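Long-range contact in ABC transporter, solute-binding protein (Staphylococcus aureus, PDB 6LKK), which binds glucose 6-phosphate as an extracellular solute-binding protein and acts as a sensor for a two-component signalling system: residues Q80-R86 / S254-D258. Sequence-based numbering, arbitrary orientation.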
loop_
_atom_site.group_PDB
_atom_site.type_symbol
_atom_site.label_atom_id
_atom_site.label_comp_id
_atom_site.label_asym_id
_atom_site.label_seq_id
_atom_site.Cartn_x
_atom_site.Cartn_y
_atom_site.Cartn_z
ATOM N N GLN A 80 -17.722 12.324 2.272
ATOM C CA GLN A 80 -16.735 13.390 2.170
ATOM C C GLN A 80 -15.489 12.971 1.402
ATOM O O GLN A 80 -14.519 13.733 1.360
ATOM C CB GLN A 80 -16.324 13.871 3.565
ATOM C CG GLN A 80 -17.259 14.898 4.180
ATOM C CD GLN A 80 -18.600 14.313 4.565
ATOM O OE1 GLN A 80 -19.640 14.720 4.044
ATOM N NE2 GLN A 80 -18.587 13.361 5.491
ATOM N N GLN A 81 -15.494 11.791 0.795
ATOM C CA GLN A 81 -14.300 11.255 0.162
ATOM C C GLN A 81 -14.244 11.618 -1.315
ATOM O O GLN A 81 -15.269 11.862 -1.959
ATOM C CB GLN A 81 -14.245 9.737 0.325
ATOM C CG GLN A 81 -14.060 9.308 1.760
ATOM C CD GLN A 81 -13.862 7.818 1.906
ATOM O OE1 GLN A 81 -14.102 7.052 0.972
ATOM N NE2 GLN A 81 -13.417 7.398 3.083
ATOM N N LEU A 82 -13.022 11.657 -1.841
ATOM C CA LEU A 82 -12.809 11.905 -3.259
ATOM C C LEU A 82 -13.680 10.978 -4.097
ATOM O O LEU A 82 -13.741 9.770 -3.854
ATOM C CB LEU A 82 -11.331 11.712 -3.599
ATOM C CG LEU A 82 -10.406 12.745 -2.951
ATOM C CD1 LEU A 82 -8.953 12.309 -3.036
ATOM C CD2 LEU A 82 -10.597 14.111 -3.599
ATOM N N GLU A 83 -14.346 11.559 -5.097
ATOM C CA GLU A 83 -15.386 10.840 -5.829
ATOM C C GLU A 83 -14.834 9.600 -6.523
ATOM O O GLU A 83 -15.523 8.578 -6.623
ATOM C CB GLU A 83 -16.033 11.772 -6.857
ATOM C CG GLU A 83 -16.533 13.106 -6.296
ATOM C CD GLU A 83 -17.990 13.073 -5.880
ATOM O OE1 GLU A 83 -18.527 14.143 -5.524
ATOM O OE2 GLU A 83 -18.601 11.985 -5.909
ATOM N N ASP A 84 -13.597 9.667 -7.012
ATOM C CA ASP A 84 -13.057 8.598 -7.843
ATOM C C ASP A 84 -12.554 7.399 -7.048
ATOM O O ASP A 84 -12.301 6.350 -7.649
ATOM C CB ASP A 84 -11.910 9.129 -8.707
ATOM C CG ASP A 84 -12.375 10.129 -9.744
ATOM O OD1 ASP A 84 -13.549 10.055 -10.161
ATOM O OD2 ASP A 84 -11.562 10.987 -10.149
ATOM N N TYR A 85 -12.401 7.516 -5.726
ATOM C CA TYR A 85 -11.689 6.504 -4.953
ATOM C C TYR A 85 -12.515 5.947 -3.799
ATOM O O TYR A 85 -11.954 5.373 -2.862
ATOM C CB TYR A 85 -10.371 7.081 -4.436
ATOM C CG TYR A 85 -9.522 7.652 -5.545
ATOM C CD1 TYR A 85 -8.998 6.830 -6.529
ATOM C CD2 TYR A 85 -9.249 9.012 -5.611
ATOM C CE1 TYR A 85 -8.227 7.339 -7.547
ATOM C CE2 TYR A 85 -8.474 9.533 -6.630
ATOM C CZ TYR A 85 -7.966 8.689 -7.594
ATOM O OH TYR A 85 -7.193 9.194 -8.614
ATOM N N ARG A 86 -13.836 6.080 -3.852
ATOM C CA ARG A 86 -14.678 5.471 -2.834
ATOM C C ARG A 86 -14.763 3.966 -3.044
ATOM O O ARG A 86 -14.869 3.482 -4.175
ATOM C CB ARG A 86 -16.073 6.088 -2.863
ATOM C CG ARG A 86 -16.081 7.539 -2.458
ATOM C CD ARG A 86 -17.425 8.183 -2.687
ATOM N NE ARG A 86 -17.353 9.624 -2.482
ATOM C CZ ARG A 86 -18.409 10.415 -2.335
ATOM N NH1 ARG A 86 -19.633 9.906 -2.363
ATOM N NH2 ARG A 86 -18.238 11.716 -2.155
ATOM N N SER A 254 -4.610 12.151 1.301
ATOM C CA SER A 254 -5.864 11.913 1.994
ATOM C C SER A 254 -6.938 11.403 1.043
ATOM O O SER A 254 -6.968 11.739 -0.146
ATOM C CB SER A 254 -6.345 13.198 2.668
ATOM O OG SER A 254 -7.638 13.031 3.234
ATOM N N ILE A 255 -7.842 10.588 1.592
ATOM C CA ILE A 255 -9.022 10.147 0.854
ATOM C C ILE A 255 -10.126 11.193 0.842
ATOM O O ILE A 255 -11.101 11.034 0.100
ATOM C CB ILE A 255 -9.534 8.828 1.467
ATOM C CG1 ILE A 255 -10.599 8.164 0.584
ATOM C CG2 ILE A 255 -10.082 9.059 2.876
ATOM C CD1 ILE A 255 -10.103 7.744 -0.785
ATOM N N ARG A 256 -9.993 12.264 1.621
ATOM C CA ARG A 256 -11.071 13.223 1.817
ATOM C C ARG A 256 -10.922 14.438 0.905
ATOM O O ARG A 256 -9.812 14.863 0.574
ATOM C CB ARG A 256 -11.118 13.689 3.272
ATOM C CG ARG A 256 -11.478 12.600 4.268
ATOM C CD ARG A 256 -11.513 13.160 5.684
ATOM N NE ARG A 256 -12.560 14.165 5.865
ATOM C CZ ARG A 256 -13.722 13.968 6.486
ATOM N NH1 ARG A 256 -14.030 12.791 7.015
ATOM N NH2 ARG A 256 -14.585 14.965 6.580
ATOM N N LYS A 257 -12.071 15.006 0.523
ATOM C CA LYS A 257 -12.092 16.230 -0.273
ATOM C C LYS A 257 -11.652 17.444 0.533
ATOM O O LYS A 257 -11.086 18.387 -0.032
ATOM C CB LYS A 257 -13.500 16.481 -0.817
ATOM C CG LYS A 257 -14.045 15.427 -1.760
ATOM C CD LYS A 257 -15.563 15.546 -1.847
ATOM C CE LYS A 257 -16.077 15.414 -3.268
ATOM N NZ LYS A 257 -17.566 15.499 -3.305
ATOM N N ASP A 258 -11.920 17.455 1.840
ATOM C CA ASP A 258 -11.721 18.634 2.675
ATOM C C ASP A 258 -10.391 18.601 3.419
ATOM O O ASP A 258 -10.274 19.166 4.513
ATOM C CB ASP A 258 -12.879 18.788 3.664
ATOM C CG ASP A 258 -13.079 17.562 4.536
ATOM O OD1 ASP A 258 -12.324 16.582 4.377
ATOM O OD2 ASP A 258 -14.001 17.576 5.380
HETATM O O HOH W 1 -16.875 13.522 8.146
#
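Gln81 and Arg256 sit opposite each other as a single antiparallel, non-hydrogen-bonded bridge pair, with CA atoms 4.1 Å apart. Two backbone hydrogen bonds flank them: Lys257 N to Gln80 O (2.9 Å) and Leu82 N to Ile255 O (2.8 Å). Both are nearly straight. The CA-to-CB bonds of Gln81 and Arg256 point away overall, although both CB atoms touch the other segment.

The side chain of Lys257 runs past Leu82, and its NZ reaches Glu83 OE1 at 2.8 Å in a salt bridge. Arg86, with chi1 m and the next two angles t, is extended and turns back to its own segment. Its NE (3.1 Å) and NH2 (3.0 Å) both donate to Gln81 O. Arg86 NH2 also lies 4.0 Å from Lys257 NZ. Glu83, whose OE2 makes a long 3.8 Å contact to Arg86 NH2, offsets these like charges.

Arg256 bends at chi3 (p). This presents NE to Asp258 OD1 (2.8 Å) and NH2 to Asp258 OD2 (2.9 Å), a two-pronged salt bridge. Gln80 CB lies over one guanidinium face. Arg256 NH1 bonds Thr238 O.

Ile255 CD1 packs 3.7 Å from Tyr85 CB, and the Tyr85 side chain also touches Leu97 of strand 92-105 and Leu213 and Val215 of strand 213-221. Ser254 OG accepts from Arg256 N (3.0 Å), forming an ST turn; this hydroxyl also bonds Gln243.

The side chain of Ile255 is about 12 Å from the bound glucose 6-phosphate. The bridge joins two loops beside strand 92-105, within a fold of the periplasmic binding protein type 2 class.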